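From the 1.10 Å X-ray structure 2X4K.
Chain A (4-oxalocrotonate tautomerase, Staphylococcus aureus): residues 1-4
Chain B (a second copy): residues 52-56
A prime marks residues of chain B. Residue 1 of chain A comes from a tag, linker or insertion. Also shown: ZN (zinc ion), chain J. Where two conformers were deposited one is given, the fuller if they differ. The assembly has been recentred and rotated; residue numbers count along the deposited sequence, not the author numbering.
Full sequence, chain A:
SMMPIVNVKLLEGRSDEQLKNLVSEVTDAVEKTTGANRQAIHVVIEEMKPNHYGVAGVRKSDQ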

# COMPACT_ATOMS: atom_id res chain seq x y z
N SER A 1 16.87 6.07 11.82
CA SER A 1 17.12 4.61 11.61
C SER A 1 16.10 4.04 10.61
O SER A 1 14.93 4.43 10.60
CB SER A 1 17.11 3.88 12.95
OG SER A 1 17.73 2.61 12.84
N MET A 2 16.54 3.05 9.83
CA MET A 2 15.94 2.73 8.52
C MET A 2 14.54 2.10 8.46
O MET A 2 13.83 2.27 7.47
CB MET A 2 16.89 1.85 7.70
CG MET A 2 18.02 2.62 7.06
SD MET A 2 18.83 1.68 5.77
CE MET A 2 20.53 2.12 6.10
N MET A 3 14.16 1.35 9.48
CA MET A 3 12.87 0.61 9.56
C MET A 3 12.20 0.13 8.24
O MET A 3 11.07 0.54 7.93
CB MET A 3 11.86 1.42 10.39
CG MET A 3 10.80 0.55 11.04
SD MET A 3 9.57 1.48 11.95
CE MET A 3 8.62 2.19 10.61
N PRO A 4 12.86 -0.75 7.49
CA PRO A 4 12.25 -1.17 6.24
C PRO A 4 10.95 -1.97 6.43
O PRO A 4 10.86 -2.84 7.30
CB PRO A 4 13.33 -2.03 5.59
CG PRO A 4 14.61 -1.56 6.19
CD PRO A 4 14.23 -1.27 7.61
ZN ZN J . 6.14 15.45 5.44
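Chain B 52-56: HYGVA

Chain B meets the amino-terminal residues of chain A with a short strand, Tyr53′ to Val55′, between two residues that are not extended. The strand has backbone torsions of -158/167°, -170/172° and -137/145°, so the peptide is nearly fully stretched at its centre and Tyr53′ and Val55′, two residues apart, point toward chain A. Chain A offers no matching strand: residues 1 to 4 have no regular secondary structure, and the two backbones keep well apart. The strand runs across the course of chain A, neither parallel nor antiparallel to it. Their nearest alpha carbons, Met3 CA and Gly54′ CA, are 8.3 Å from each other, a gap bridged by the side chains of Met3 and Tyr53′.

Ser1 belongs to the expression tag, and it joins the contact through its backbone. Its carbonyl accepts a hydrogen bond from the phenol of Tyr53′, with Tyr53′ OH and Ser1 O only 2.5 Å apart, a very short bond. Tyrosine suits this position because its long, rigid ring carries a donor far from its own main chain. The Ser1 oxygen lies at the edge of the ring, near its plane, where a phenolic hydrogen can readily meet it. The CA-to-CB bond of Ser1 points sideways, and Ser1 CB is 5.3 Å from Tyr53′ OH.

Met2 points its CA-to-CB bond away from chain B and takes little part in the contact; its backbone Met2 N passes 4.4 Å from Tyr53′ OH.

At Met3 the chain turns, with phi/psi of 28/63°, and the side chain is directed toward the strand. Chi1 and chi2 are both t, which extends the side chain, while chi3 is p and bends the terminal methyl. Met3 CE comes to 3.6 Å from Tyr53′ CD1, an apolar contact, while Met3 SD lies 5.5 Å from the centroid of the Tyr53′ ring, at the ring edge. The same sulfur reaches further along the strand, with Met3 SD 4.0 Å from Gly54′ O and 4.3 Å from Val55′ CB. A flexible, unbranched methionine can thus follow three successive residues. Between Tyr53′ and Val55′, Gly54′ has no side chain and meets Met3 through its carbonyl oxygen.

Pro4 carries chain A out of reach, with phi/psi of -66/136°. The ends of the chain B segment also stand clear. Ala56′ makes no contact, and His52′ instead binds zinc, with His52′ NE2 1.9 Å from ZN; imidazole nitrogen is a favourable ligand for this metal.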

# COMPACT_ATOMS: atom_id res chain seq x y z
N HIS B 52 8.90 11.04 9.87
CA HIS B 52 7.60 10.68 9.31
C HIS B 52 7.19 9.26 9.64
O HIS B 52 6.29 8.72 9.01
CB HIS B 52 7.60 10.84 7.79
CG HIS B 52 7.55 12.26 7.33
ND1 HIS B 52 8.50 13.19 7.68
CD2 HIS B 52 6.67 12.89 6.52
CE1 HIS B 52 8.19 14.35 7.11
NE2 HIS B 52 7.09 14.19 6.41
N TYR B 53 7.86 8.63 10.60
CA TYR B 53 7.51 7.27 10.96
C TYR B 53 7.99 6.97 12.36
O TYR B 53 8.79 7.73 12.92
CB TYR B 53 8.11 6.27 9.95
CG TYR B 53 9.61 6.30 9.90
CD1 TYR B 53 10.37 5.38 10.61
CD2 TYR B 53 10.28 7.26 9.14
CE1 TYR B 53 11.75 5.40 10.56
CE2 TYR B 53 11.66 7.29 9.08
CZ TYR B 53 12.39 6.36 9.79
OH TYR B 53 13.77 6.43 9.72
N GLY B 54 7.52 5.87 12.92
CA GLY B 54 7.96 5.48 14.23
C GLY B 54 7.50 4.10 14.62
O GLY B 54 6.73 3.46 13.92
N VAL B 55 8.02 3.64 15.75
CA VAL B 55 7.60 2.40 16.37
C VAL B 55 7.48 2.68 17.87
O VAL B 55 8.25 3.48 18.41
CB VAL B 55 8.59 1.25 16.09
CG1 VAL B 55 9.97 1.58 16.63
CG2 VAL B 55 8.07 -0.06 16.67
N ALA B 56 6.51 2.05 18.52
CA ALA B 56 6.27 2.27 19.95
C ALA B 56 5.85 3.70 20.27
O ALA B 56 6.01 4.16 21.40
CB ALA B 56 7.49 1.86 20.77